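Local coordinates for RavA (Legionella pneumophila str. Paris, PDB 6WO6), which is an effector of Legionella pneumophila, probably acting on the host cell during infection by an unestablished activity, and folds as an elongated all-helical chain, at residues Glu14-Val19 with Ala45-Leu50; Asp39-Leu44 with Asp75-Phe80; Phe82-Val87 with Asn117-Leu122; Lys89-Leu94 with Lys109-Glu114; Val132-Arg137 with Ser161-Lys166. The protein carries 2 engineered substitutions. All coordinates share one frame; numbering follows the deposited sequence.

Interaction 1: Glu14-Val19 with Ala45-Leu50; sequences EHPYEV and ASRLVL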
# COMPACT_ATOMS: atom_id res chain seq x y z
N GLU A 14 -11.42 -28.87 -21.81
CA GLU A 14 -11.30 -27.42 -21.87
C GLU A 14 -11.76 -26.72 -20.60
O GLU A 14 -11.34 -25.59 -20.35
CB GLU A 14 -12.07 -26.86 -23.08
CG GLU A 14 -13.55 -27.22 -23.12
CD GLU A 14 -14.19 -26.84 -24.45
OE1 GLU A 14 -13.51 -26.96 -25.49
OE2 GLU A 14 -15.37 -26.42 -24.46
N HIS A 15 -12.60 -27.37 -19.80
CA HIS A 15 -12.99 -26.88 -18.48
C HIS A 15 -12.79 -28.01 -17.48
O HIS A 15 -13.76 -28.65 -17.05
CB HIS A 15 -14.43 -26.36 -18.47
CG HIS A 15 -14.67 -25.21 -19.40
ND1 HIS A 15 -14.01 -24.01 -19.28
CD2 HIS A 15 -15.50 -25.08 -20.46
CE1 HIS A 15 -14.41 -23.18 -20.23
NE2 HIS A 15 -15.32 -23.81 -20.96
N PRO A 16 -11.55 -28.29 -17.10
CA PRO A 16 -11.29 -29.46 -16.24
C PRO A 16 -11.96 -29.39 -14.88
O PRO A 16 -12.32 -30.44 -14.34
CB PRO A 16 -9.76 -29.48 -16.12
CG PRO A 16 -9.32 -28.09 -16.47
CD PRO A 16 -10.30 -27.62 -17.50
N TYR A 17 -12.14 -28.20 -14.29
CA TYR A 17 -12.75 -28.14 -12.97
C TYR A 17 -14.24 -28.48 -13.02
O TYR A 17 -14.77 -29.13 -12.12
CB TYR A 17 -12.54 -26.77 -12.33
CG TYR A 17 -13.20 -26.68 -10.97
CD1 TYR A 17 -12.67 -27.34 -9.87
CD2 TYR A 17 -14.37 -25.95 -10.78
CE1 TYR A 17 -13.27 -27.27 -8.63
CE2 TYR A 17 -14.98 -25.87 -9.54
CZ TYR A 17 -14.42 -26.54 -8.47
OH TYR A 17 -15.02 -26.47 -7.23
N GLU A 18 -14.93 -28.04 -14.07
CA GLU A 18 -16.35 -28.37 -14.20
C GLU A 18 -16.56 -29.87 -14.37
O GLU A 18 -17.59 -30.40 -13.93
CB GLU A 18 -16.95 -27.61 -15.39
CG GLU A 18 -16.77 -26.10 -15.32
N VAL A 19 -15.60 -30.56 -14.97
CA VAL A 19 -15.76 -31.98 -15.30
C VAL A 19 -15.26 -32.88 -14.18
O VAL A 19 -15.90 -33.89 -13.86
CB VAL A 19 -15.05 -32.29 -16.63
CG1 VAL A 19 -15.23 -33.75 -17.01
CG2 VAL A 19 -15.57 -31.38 -17.73
N ALA A 45 -3.36 -31.09 -13.65
CA ALA A 45 -3.61 -30.70 -12.27
C ALA A 45 -3.54 -29.19 -12.10
O ALA A 45 -4.36 -28.59 -11.39
CB ALA A 45 -2.62 -31.39 -11.33
N SER A 46 -2.58 -28.55 -12.77
CA SER A 46 -2.44 -27.10 -12.68
C SER A 46 -3.69 -26.39 -13.22
O SER A 46 -4.21 -25.47 -12.58
CB SER A 46 -1.20 -26.64 -13.44
OG SER A 46 -0.02 -27.02 -12.75
N ARG A 47 -4.18 -26.82 -14.39
CA ARG A 47 -5.37 -26.19 -14.94
C ARG A 47 -6.59 -26.44 -14.06
O ARG A 47 -7.39 -25.53 -13.80
CB ARG A 47 -5.62 -26.70 -16.36
CG ARG A 47 -4.50 -26.40 -17.34
CD ARG A 47 -4.76 -27.09 -18.66
NE ARG A 47 -6.10 -26.79 -19.16
CZ ARG A 47 -6.80 -27.60 -19.94
NH1 ARG A 47 -6.31 -28.77 -20.30
NH2 ARG A 47 -8.01 -27.24 -20.34
N LEU A 48 -6.74 -27.69 -13.60
CA LEU A 48 -7.84 -28.05 -12.72
C LEU A 48 -7.87 -27.17 -11.47
O LEU A 48 -8.95 -26.74 -11.03
CB LEU A 48 -7.70 -29.53 -12.35
CG LEU A 48 -8.69 -30.31 -11.48
CD1 LEU A 48 -10.10 -30.00 -11.88
CD2 LEU A 48 -8.42 -31.80 -11.63
N VAL A 49 -6.70 -26.87 -10.91
CA VAL A 49 -6.66 -26.04 -9.71
C VAL A 49 -6.85 -24.57 -10.04
O VAL A 49 -7.45 -23.82 -9.26
CB VAL A 49 -5.35 -26.31 -8.95
CG1 VAL A 49 -4.83 -25.06 -8.27
CG2 VAL A 49 -5.56 -27.41 -7.92
N LEU A 50 -6.37 -24.12 -11.21
CA LEU A 50 -6.56 -22.73 -11.61
C LEU A 50 -8.04 -22.40 -11.77
O LEU A 50 -8.52 -21.40 -11.23
CB LEU A 50 -5.81 -22.45 -12.91
CG LEU A 50 -4.36 -22.01 -12.78
CD1 LEU A 50 -3.62 -22.19 -14.09
CD2 LEU A 50 -4.29 -20.56 -12.33
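L48 holds CG anti to its backbone N (chi1 -178°), which carries CD1 to the first turn of helix 16-20, while R47 keeps CG anti to its carbonyl carbon and bends at chi3 (52°), swinging its guanidinium across P16. L48 CD1 touches backbone, lying 3.3 Å from P16 O and 3.4 Å from Y17 CA; the CA atoms of Y17 and L48 are 4.9 Å apart. P16 opens helix 16-20 just after H15 at the N-cap position, and in this all-helical fold its ring packs on helix 38-51, with P16 CG 3.9 Å from L48 N and 4.0 Å from R47 CB. P16 CG sits over one face of the guanidinium, toward its rim, and E14 CA lies at the edge, 3.6 Å from R47 NH2. That NH2 is hydrogen-bonded to L13 O, which helps hold the flat group there. Y17, CG likewise anti to its N, passes CB 3.8 Å from L48 O; its hydroxyl bonds to E56 and its ring meets F60 edge-to-face.

Interaction 2: Asp39-Leu44 with Asp75-Phe80; sequences DAALVL and DTFHSF. Engineered in segment 39-44: A40 (natural residue Glu), A41 (natural residue Lys).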
# COMPACT_ATOMS: atom_id res chain seq x y z
N ASP A 39 4.41 -34.92 -17.20
CA ASP A 39 4.22 -33.56 -17.69
C ASP A 39 2.75 -33.28 -17.96
O ASP A 39 2.23 -32.22 -17.57
CB ASP A 39 5.06 -33.34 -18.95
CG ASP A 39 6.55 -33.33 -18.67
OD1 ASP A 39 6.96 -32.63 -17.72
OD2 ASP A 39 7.30 -34.02 -19.38
N ALA A 40 2.05 -34.21 -18.62
CA ALA A 40 0.63 -34.04 -18.86
C ALA A 40 -0.16 -34.01 -17.55
O ALA A 40 -1.10 -33.22 -17.41
CB ALA A 40 0.11 -35.15 -19.77
N ALA A 41 0.23 -34.85 -16.59
CA ALA A 41 -0.44 -34.85 -15.29
C ALA A 41 -0.23 -33.53 -14.57
O ALA A 41 -1.17 -32.98 -13.97
CB ALA A 41 0.05 -36.02 -14.44
N LEU A 42 1.00 -33.00 -14.61
CA LEU A 42 1.27 -31.70 -14.00
C LEU A 42 0.42 -30.61 -14.64
O LEU A 42 -0.21 -29.81 -13.94
CB LEU A 42 2.76 -31.37 -14.13
CG LEU A 42 3.20 -29.98 -13.65
CD1 LEU A 42 3.83 -30.06 -12.26
CD2 LEU A 42 4.16 -29.33 -14.65
N VAL A 43 0.40 -30.56 -15.98
CA VAL A 43 -0.38 -29.54 -16.69
C VAL A 43 -1.86 -29.64 -16.33
O VAL A 43 -2.52 -28.62 -16.06
CB VAL A 43 -0.15 -29.66 -18.20
CG1 VAL A 43 -1.14 -28.79 -18.97
CG2 VAL A 43 1.27 -29.27 -18.55
N LEU A 44 -2.40 -30.86 -16.32
CA LEU A 44 -3.83 -31.03 -16.06
C LEU A 44 -4.18 -30.67 -14.62
O LEU A 44 -5.19 -30.00 -14.38
CB LEU A 44 -4.25 -32.47 -16.36
CG LEU A 44 -5.73 -32.80 -16.15
CD1 LEU A 44 -6.62 -31.85 -16.95
CD2 LEU A 44 -6.01 -34.24 -16.53
N ASP A 75 3.31 -40.48 -6.86
CA ASP A 75 3.62 -40.83 -8.25
C ASP A 75 2.35 -40.82 -9.10
O ASP A 75 2.42 -40.70 -10.33
CB ASP A 75 4.30 -42.20 -8.32
CG ASP A 75 5.66 -42.14 -8.98
OD1 ASP A 75 6.08 -41.04 -9.40
OD2 ASP A 75 6.32 -43.20 -9.09
N THR A 76 1.20 -40.96 -8.45
CA THR A 76 -0.08 -40.97 -9.15
C THR A 76 -0.56 -39.55 -9.41
O THR A 76 0.09 -38.56 -9.06
CB THR A 76 -1.11 -41.76 -8.35
OG1 THR A 76 -1.13 -41.28 -7.00
CG2 THR A 76 -0.77 -43.25 -8.35
N PHE A 77 -1.74 -39.44 -10.04
CA PHE A 77 -2.30 -38.12 -10.33
C PHE A 77 -2.75 -37.41 -9.06
O PHE A 77 -2.73 -36.17 -9.01
CB PHE A 77 -3.46 -38.25 -11.31
CG PHE A 77 -4.09 -36.94 -11.67
CD1 PHE A 77 -3.54 -36.14 -12.66
CD2 PHE A 77 -5.24 -36.50 -11.03
CE1 PHE A 77 -4.11 -34.92 -13.00
CE2 PHE A 77 -5.83 -35.29 -11.37
CZ PHE A 77 -5.26 -34.50 -12.35
N HIS A 78 -3.16 -38.16 -8.04
CA HIS A 78 -3.60 -37.54 -6.80
C HIS A 78 -2.48 -36.72 -6.16
O HIS A 78 -2.73 -35.66 -5.57
CB HIS A 78 -4.11 -38.60 -5.83
CG HIS A 78 -4.51 -38.06 -4.49
ND1 HIS A 78 -3.61 -37.88 -3.46
CD2 HIS A 78 -5.71 -37.66 -4.02
CE1 HIS A 78 -4.24 -37.39 -2.41
NE2 HIS A 78 -5.52 -37.25 -2.72
N SER A 79 -1.24 -37.20 -6.27
CA SER A 79 -0.10 -36.45 -5.73
C SER A 79 0.02 -35.09 -6.41
O SER A 79 0.16 -34.06 -5.74
CB SER A 79 1.18 -37.27 -5.92
OG SER A 79 2.32 -36.57 -5.44
N PHE A 80 -0.02 -35.08 -7.75
CA PHE A 80 0.04 -33.82 -8.49
C PHE A 80 -1.10 -32.89 -8.11
O PHE A 80 -0.90 -31.69 -7.88
CB PHE A 80 0.03 -34.10 -9.99
CG PHE A 80 1.29 -34.71 -10.51
CD1 PHE A 80 1.47 -36.09 -10.49
CD2 PHE A 80 2.30 -33.92 -11.03
CE1 PHE A 80 2.64 -36.66 -10.97
CE2 PHE A 80 3.47 -34.49 -11.52
CZ PHE A 80 3.63 -35.86 -11.49
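F80 places one face of its ring over A41 CB, which lies 4.3 Å from the ring centroid and 12° off the ring normal, a CH-pi contact centred on the ring. A41 is an engineered residue, lysine in the natural sequence. F80 keeps CG anti to its carbonyl carbon, and the ring then reaches along helix 38-51 to L42, where F80 CD2 comes 3.8 Å from L42 CA. One turn earlier, F77 has CG anti to its backbone N (chi1 -179°) and also reaches A41, its CD1 4.0 Å from A41 CB. Its CE1 continues to L44, standing 4.1 Å from L44 CD2, with the two side chains roughly perpendicular. Both phenylalanines thus converge on A41 from the start of helix 77-92, where N34 OD1 accepts from F77 N and L33 also touches F77. No hydrogen bond crosses between the segments, so this helix-helix contact rests on apolar surface and the fit of two rings against one helix.

Interaction 3: Phe82-Val87 with Asn117-Leu122; sequences FQAYQV and NNFNKL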
# COMPACT_ATOMS: atom_id res chain seq x y z
N PHE A 82 -2.94 -32.79 -5.36
CA PHE A 82 -2.83 -32.27 -4.00
C PHE A 82 -1.74 -31.21 -3.90
O PHE A 82 -1.93 -30.19 -3.22
CB PHE A 82 -2.58 -33.41 -3.02
CG PHE A 82 -2.73 -33.00 -1.58
CD1 PHE A 82 -3.98 -32.77 -1.04
CD2 PHE A 82 -1.61 -32.82 -0.77
CE1 PHE A 82 -4.13 -32.39 0.28
CE2 PHE A 82 -1.75 -32.44 0.55
CZ PHE A 82 -3.02 -32.22 1.07
N GLN A 83 -0.60 -31.43 -4.56
CA GLN A 83 0.45 -30.41 -4.54
C GLN A 83 -0.02 -29.12 -5.20
O GLN A 83 0.30 -28.02 -4.72
CB GLN A 83 1.71 -30.95 -5.23
CG GLN A 83 2.45 -32.00 -4.42
CD GLN A 83 3.65 -32.57 -5.16
OE1 GLN A 83 4.79 -32.18 -4.92
NE2 GLN A 83 3.39 -33.51 -6.06
N ALA A 84 -0.79 -29.22 -6.29
CA ALA A 84 -1.30 -28.02 -6.95
C ALA A 84 -2.28 -27.28 -6.05
O ALA A 84 -2.24 -26.04 -5.95
CB ALA A 84 -1.96 -28.40 -8.27
N TYR A 85 -3.19 -28.02 -5.39
CA TYR A 85 -4.08 -27.39 -4.42
C TYR A 85 -3.30 -26.71 -3.32
O TYR A 85 -3.67 -25.62 -2.86
CB TYR A 85 -5.05 -28.42 -3.83
CG TYR A 85 -5.77 -27.90 -2.59
CD1 TYR A 85 -6.88 -27.08 -2.71
CD2 TYR A 85 -5.32 -28.23 -1.32
CE1 TYR A 85 -7.53 -26.60 -1.58
CE2 TYR A 85 -5.97 -27.75 -0.19
CZ TYR A 85 -7.07 -26.94 -0.33
OH TYR A 85 -7.72 -26.46 0.79
N GLN A 86 -2.21 -27.34 -2.86
CA GLN A 86 -1.38 -26.73 -1.82
C GLN A 86 -0.81 -25.40 -2.29
O GLN A 86 -0.86 -24.40 -1.56
CB GLN A 86 -0.26 -27.69 -1.43
CG GLN A 86 -0.70 -28.85 -0.56
CD GLN A 86 -1.03 -28.42 0.86
OE1 GLN A 86 -0.13 -28.26 1.69
NE2 GLN A 86 -2.31 -28.23 1.14
N VAL A 87 -0.27 -25.37 -3.51
CA VAL A 87 0.29 -24.14 -4.06
C VAL A 87 -0.77 -23.04 -4.06
O VAL A 87 -0.56 -21.93 -3.53
CB VAL A 87 0.86 -24.38 -5.46
CG1 VAL A 87 1.25 -23.05 -6.11
CG2 VAL A 87 2.05 -25.32 -5.40
N ASN A 117 8.97 -24.75 -6.98
CA ASN A 117 9.89 -24.90 -8.11
C ASN A 117 9.32 -25.83 -9.17
O ASN A 117 9.47 -25.57 -10.37
CB ASN A 117 11.24 -25.43 -7.61
CG ASN A 117 12.28 -25.49 -8.71
OD1 ASN A 117 12.30 -24.65 -9.61
ND2 ASN A 117 13.15 -26.49 -8.64
N ASN A 118 8.67 -26.92 -8.75
CA ASN A 118 8.01 -27.81 -9.69
C ASN A 118 6.76 -27.15 -10.28
O ASN A 118 6.51 -27.24 -11.48
CB ASN A 118 7.64 -29.13 -9.01
CG ASN A 118 8.86 -29.92 -8.58
OD1 ASN A 118 9.85 -30.01 -9.31
ND2 ASN A 118 8.81 -30.49 -7.38
N PHE A 119 5.97 -26.49 -9.43
CA PHE A 119 4.74 -25.82 -9.85
C PHE A 119 4.93 -24.32 -9.99
O PHE A 119 4.07 -23.53 -9.59
CB PHE A 119 3.62 -26.13 -8.86
CG PHE A 119 3.22 -27.57 -8.81
CD1 PHE A 119 3.90 -28.46 -7.99
CD2 PHE A 119 2.16 -28.04 -9.57
CE1 PHE A 119 3.54 -29.80 -7.94
CE2 PHE A 119 1.79 -29.38 -9.52
CZ PHE A 119 2.48 -30.26 -8.71
N ASN A 120 6.06 -23.89 -10.56
CA ASN A 120 6.34 -22.46 -10.65
C ASN A 120 5.42 -21.78 -11.66
O ASN A 120 4.96 -20.66 -11.43
CB ASN A 120 7.80 -22.23 -11.01
CG ASN A 120 8.23 -20.80 -10.78
OD1 ASN A 120 8.18 -19.96 -11.69
ND2 ASN A 120 8.67 -20.50 -9.56
N LYS A 121 5.15 -22.44 -12.79
CA LYS A 121 4.18 -21.90 -13.75
C LYS A 121 2.81 -21.73 -13.10
O LYS A 121 2.15 -20.70 -13.29
CB LYS A 121 4.09 -22.80 -14.98
CG LYS A 121 5.43 -23.08 -15.65
N LEU A 122 2.38 -22.72 -12.32
CA LEU A 122 1.11 -22.61 -11.61
C LEU A 122 1.14 -21.48 -10.59
O LEU A 122 0.15 -20.75 -10.43
CB LEU A 122 0.78 -23.93 -10.92
CG LEU A 122 -0.43 -23.87 -9.98
CD1 LEU A 122 -1.71 -23.66 -10.77
CD2 LEU A 122 -0.52 -25.11 -9.11
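The aromatic part of the contact is F119, whose ring lies against the backbone of segment 82-87 of helix 77-92: Q83 C and A84 N are over one face, A84 N 4.1 Å above the plane and offset toward the rim. F119 has CG anti to its carbonyl carbon (chi1 -64°), and this sends CE1 to within 3.5 Å of Q83 CB. The extended Q83 chain runs roughly perpendicular to F119, its amide plane turned 71° from the ring.

Apolar contacts adjoin the ring. L122, with CG anti to its backbone N, brings CD2 between A84 and V87, 3.7 Å from A84 CB and 4.0 Å from V87 CB; the V87 and L122 side chains run antiparallel alongside each other. V87 CG2 meets F119 CB at 3.9 Å.

No hydrogen bond crosses between the segments; Q83 NE2 makes a weak hydrogen bond to S79 O within its own helix.

F119 leaves helical geometry where helix 115-118 ends and helix 120-127 begins, so the break in the chain points its ring at helix 77-92. Helix 38-51 packs beside them, with L42 on F119, V49 on A84, and S46 and L50 on L122.

Interaction 4: Lys89-Leu94 with Lys109-Glu114; sequences KRIISL and KEFDGE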
# COMPACT_ATOMS: atom_id res chain seq x y z
N LYS A 89 -3.69 -22.80 -2.51
CA LYS A 89 -4.22 -22.47 -1.19
C LYS A 89 -3.26 -21.58 -0.43
O LYS A 89 -3.66 -20.57 0.16
CB LYS A 89 -4.52 -23.75 -0.41
CG LYS A 89 -5.06 -23.53 0.99
CD LYS A 89 -6.41 -22.83 0.94
CE LYS A 89 -6.44 -21.61 1.85
NZ LYS A 89 -7.56 -20.69 1.52
N ARG A 90 -1.97 -21.94 -0.43
CA ARG A 90 -0.99 -21.15 0.31
C ARG A 90 -0.79 -19.77 -0.30
O ARG A 90 -0.52 -18.81 0.42
CB ARG A 90 0.34 -21.90 0.40
CG ARG A 90 0.26 -23.16 1.23
CD ARG A 90 1.60 -23.87 1.30
NE ARG A 90 1.49 -25.15 1.99
CZ ARG A 90 2.50 -25.98 2.20
NH1 ARG A 90 3.72 -25.65 1.77
NH2 ARG A 90 2.31 -27.12 2.83
N ILE A 91 -0.92 -19.64 -1.63
CA ILE A 91 -0.78 -18.32 -2.22
C ILE A 91 -2.02 -17.47 -1.94
O ILE A 91 -1.90 -16.29 -1.57
CB ILE A 91 -0.50 -18.43 -3.73
CG1 ILE A 91 0.93 -18.93 -3.96
CG2 ILE A 91 -0.72 -17.09 -4.42
CD1 ILE A 91 1.26 -19.17 -5.42
N ILE A 92 -3.21 -18.04 -2.09
CA ILE A 92 -4.44 -17.27 -1.94
C ILE A 92 -4.69 -16.91 -0.47
O ILE A 92 -5.28 -15.86 -0.18
CB ILE A 92 -5.62 -18.03 -2.57
CG1 ILE A 92 -5.71 -17.71 -4.06
CG2 ILE A 92 -6.93 -17.74 -1.86
CD1 ILE A 92 -5.75 -16.23 -4.36
N SER A 93 -4.21 -17.73 0.47
CA SER A 93 -4.37 -17.40 1.88
C SER A 93 -3.59 -16.16 2.29
O SER A 93 -3.78 -15.68 3.41
CB SER A 93 -3.95 -18.59 2.75
OG SER A 93 -2.59 -18.91 2.54
N LEU A 94 -2.72 -15.64 1.42
CA LEU A 94 -2.13 -14.33 1.67
C LEU A 94 -3.18 -13.23 1.64
O LEU A 94 -3.06 -12.24 2.37
CB LEU A 94 -1.03 -14.03 0.65
CG LEU A 94 0.20 -14.95 0.63
CD1 LEU A 94 1.10 -14.61 -0.55
CD2 LEU A 94 0.97 -14.84 1.93
N LYS A 109 8.95 -20.12 6.32
CA LYS A 109 9.34 -21.07 5.27
C LYS A 109 8.23 -22.06 4.96
O LYS A 109 8.48 -23.21 4.60
CB LYS A 109 10.64 -21.79 5.65
CG LYS A 109 11.68 -20.89 6.30
CD LYS A 109 13.06 -21.04 5.67
CE LYS A 109 13.19 -20.19 4.41
NZ LYS A 109 14.54 -20.32 3.81
N GLU A 110 6.98 -21.61 5.12
CA GLU A 110 5.83 -22.36 4.62
C GLU A 110 5.79 -22.42 3.10
O GLU A 110 4.93 -23.11 2.55
CB GLU A 110 4.54 -21.72 5.14
CG GLU A 110 3.65 -22.65 5.95
CD GLU A 110 2.98 -21.92 7.11
OE1 GLU A 110 3.62 -21.81 8.18
OE2 GLU A 110 1.83 -21.46 6.95
N PHE A 111 6.69 -21.71 2.43
CA PHE A 111 6.81 -21.71 0.98
C PHE A 111 7.99 -22.60 0.62
O PHE A 111 9.14 -22.15 0.54
CB PHE A 111 6.97 -20.29 0.45
CG PHE A 111 5.68 -19.53 0.40
CD1 PHE A 111 5.04 -19.15 1.57
CD2 PHE A 111 5.11 -19.19 -0.81
CE1 PHE A 111 3.85 -18.44 1.54
CE2 PHE A 111 3.92 -18.49 -0.86
CZ PHE A 111 3.29 -18.11 0.32
N ASP A 112 7.70 -23.88 0.41
CA ASP A 112 8.73 -24.85 0.07
C ASP A 112 9.43 -24.46 -1.23
O ASP A 112 8.80 -23.95 -2.16
CB ASP A 112 8.10 -26.24 -0.06
CG ASP A 112 9.05 -27.28 -0.64
OD1 ASP A 112 10.29 -27.08 -0.60
OD2 ASP A 112 8.55 -28.30 -1.16
N GLY A 113 10.74 -24.71 -1.28
CA GLY A 113 11.48 -24.41 -2.48
C GLY A 113 11.07 -25.29 -3.65
O GLY A 113 10.78 -24.80 -4.74
N GLU A 114 11.02 -26.61 -3.43
CA GLU A 114 10.75 -27.52 -4.54
C GLU A 114 9.26 -27.58 -4.88
O GLU A 114 8.92 -27.85 -6.04
CB GLU A 114 11.28 -28.92 -4.23
CG GLU A 114 10.52 -29.68 -3.16
CD GLU A 114 10.98 -31.12 -3.03
OE1 GLU A 114 11.89 -31.52 -3.78
OE2 GLU A 114 10.42 -31.85 -2.18
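R90 and F111 reach in opposite senses between helix 77-92 and the loop that runs from helix 102-107 to helix 115-118. R90 stretches from the helix, CG anti to its carbonyl carbon and the chain extended from CG to NE, so its head arrives at the loop backbone: R90 NH1 lies 2.9 Å from E110 O and CD 3.6 Å from the same oxygen. F111 returns the reach. With CG anti to its carbonyl carbon (chi1 -78°), its ring is directed at the helix, and CZ stands 3.9 Å from R90 O. The ring tip is bracketed by two aliphatic side chains, I91 CG1 at 4.3 Å from F111 CE2 and L94 CD1 at 4.2 Å from F111 CZ.

F111 also stacks on F116, while M105 covers it from helix 102-107. Next in the loop, D112 makes a weak capping bond, its OD1 accepting from E114 N at 3.0 Å, just before helix 115-118.

The charged groups remain apart: E110 OE2 is 6.2 Å from R90 NE, and D112 OD2 is also 6.2 Å from R90 NH1. Their carboxylates could still favour the positive charge on R90 through space, whereas F111 is held mainly by apolar contacts and the stack with F116, with R90 O beside its CZ.

Interaction 5: Val132-Arg137 with Ser161-Lys166; sequences VAIALR and SLFAAK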
# COMPACT_ATOMS: atom_id res chain seq x y z
N VAL A 132 -0.56 -6.83 -7.25
CA VAL A 132 -0.74 -5.56 -6.55
C VAL A 132 -1.43 -5.77 -5.21
O VAL A 132 -1.02 -5.21 -4.19
CB VAL A 132 -1.50 -4.56 -7.44
CG1 VAL A 132 -1.81 -3.29 -6.67
CG2 VAL A 132 -0.70 -4.24 -8.69
N ALA A 133 -2.48 -6.60 -5.19
CA ALA A 133 -3.23 -6.81 -3.96
C ALA A 133 -2.35 -7.46 -2.89
O ALA A 133 -2.35 -7.03 -1.73
CB ALA A 133 -4.47 -7.66 -4.23
N ILE A 134 -1.60 -8.50 -3.27
CA ILE A 134 -0.77 -9.21 -2.30
C ILE A 134 0.37 -8.32 -1.83
O ILE A 134 0.73 -8.33 -0.65
CB ILE A 134 -0.26 -10.54 -2.90
CG1 ILE A 134 -1.43 -11.47 -3.24
CG2 ILE A 134 0.68 -11.22 -1.92
CD1 ILE A 134 -1.00 -12.77 -3.89
N ALA A 135 0.96 -7.55 -2.75
CA ALA A 135 2.03 -6.64 -2.35
C ALA A 135 1.51 -5.58 -1.38
O ALA A 135 2.18 -5.25 -0.39
CB ALA A 135 2.65 -5.98 -3.58
N LEU A 136 0.31 -5.06 -1.62
CA LEU A 136 -0.29 -4.10 -0.71
C LEU A 136 -0.53 -4.73 0.66
O LEU A 136 -0.23 -4.12 1.70
CB LEU A 136 -1.61 -3.58 -1.29
CG LEU A 136 -2.39 -2.60 -0.41
CD1 LEU A 136 -1.85 -1.18 -0.56
CD2 LEU A 136 -3.87 -2.65 -0.72
N ARG A 137 -1.06 -5.95 0.68
CA ARG A 137 -1.33 -6.62 1.96
C ARG A 137 -0.03 -6.85 2.73
O ARG A 137 0.02 -6.62 3.95
CB ARG A 137 -2.05 -7.94 1.71
CG ARG A 137 -2.58 -8.59 2.97
CD ARG A 137 -3.94 -8.03 3.35
NE ARG A 137 -4.33 -8.39 4.71
CZ ARG A 137 -4.76 -9.59 5.07
NH1 ARG A 137 -4.86 -10.57 4.18
NH2 ARG A 137 -5.09 -9.82 6.34
N SER A 161 10.24 -11.78 -11.32
CA SER A 161 8.81 -11.85 -11.56
C SER A 161 8.15 -10.51 -11.29
O SER A 161 8.68 -9.66 -10.57
CB SER A 161 8.17 -12.94 -10.69
OG SER A 161 8.44 -12.71 -9.32
N LEU A 162 6.96 -10.33 -11.88
CA LEU A 162 6.18 -9.12 -11.62
C LEU A 162 5.83 -9.01 -10.14
O LEU A 162 5.80 -7.90 -9.58
CB LEU A 162 4.92 -9.12 -12.48
CG LEU A 162 4.05 -7.87 -12.51
CD1 LEU A 162 4.82 -6.70 -13.10
CD2 LEU A 162 2.78 -8.12 -13.31
N PHE A 163 5.56 -10.14 -9.50
CA PHE A 163 5.14 -10.14 -8.10
C PHE A 163 6.24 -9.59 -7.19
O PHE A 163 5.97 -8.75 -6.31
CB PHE A 163 4.75 -11.56 -7.68
CG PHE A 163 4.43 -11.69 -6.23
CD1 PHE A 163 3.51 -10.84 -5.63
CD2 PHE A 163 5.03 -12.68 -5.46
CE1 PHE A 163 3.21 -10.97 -4.29
CE2 PHE A 163 4.73 -12.81 -4.12
CZ PHE A 163 3.82 -11.95 -3.53
N ALA A 164 7.48 -10.06 -7.37
CA ALA A 164 8.58 -9.59 -6.53
C ALA A 164 8.83 -8.10 -6.73
O ALA A 164 9.10 -7.36 -5.77
CB ALA A 164 9.84 -10.40 -6.82
N ALA A 165 8.73 -7.63 -7.98
CA ALA A 165 8.89 -6.21 -8.26
C ALA A 165 7.81 -5.39 -7.56
O ALA A 165 8.11 -4.34 -6.95
CB ALA A 165 8.86 -5.96 -9.76
N LYS A 166 6.56 -5.84 -7.62
CA LYS A 166 5.47 -5.11 -6.97
C LYS A 166 5.65 -5.10 -5.45
O LYS A 166 5.35 -4.09 -4.80
CB LYS A 166 4.12 -5.72 -7.34
CG LYS A 166 3.76 -5.59 -8.82
CD LYS A 166 3.61 -4.15 -9.25
CE LYS A 166 3.35 -4.05 -10.74
NZ LYS A 166 3.43 -2.65 -11.23
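Two helices of the all-helical fold, 131-141 and 162-181, pack here side by side and run in broadly the same direction: their short segments approach to 9.0 Å with a crossing angle of -36°, and helix 147-157 lies between them in the chain. The tight part is buried. F163 has CG anti to its backbone N, pointing the ring across the gap, and I134 meets it at about a perpendicular; I134 CG2 lies 3.5 Å from F163 CE1. Beside it A135, directed at the other helix, sets CB 3.5 Å from K166 O and 4.0 Å from K166 CB. L127 of helix 120-127 touches both I134 and F163.

The looser flank belongs to the aliphatic part of K166. Bent at chi2 (-63°), this chain turns away from the interface, and V132 CG2 reaches K166 CD only at 4.3 Å, before NZ ends in a salt bridge to E202. The backbone N of A135 approaches F163 at its edge, near the ring plane, 4.4 Å from F163 CE1.

Interactions 1 to 4 lie on one side of the chain's centre, in its N-terminal helices, while interaction 5, only 10 Å from that centre, stands further along. Interactions 1 and 2 share helix 38-51, and their segments alternate in sequence. Helix 77-92 then joins interactions 2, 3 and 4, whose centres step by about 10 Å and 9 Å along it. Interaction 4 lies within the sequence span between the segments of interaction 3. The ring of F119 touches L42, linking interactions 2 and 3, and L94 touches I134, linking 4 and 5 across 15 Å between centres. The result is a row of helix-helix and helix-loop contacts running from the N-terminal region toward the middle of an elongated protein.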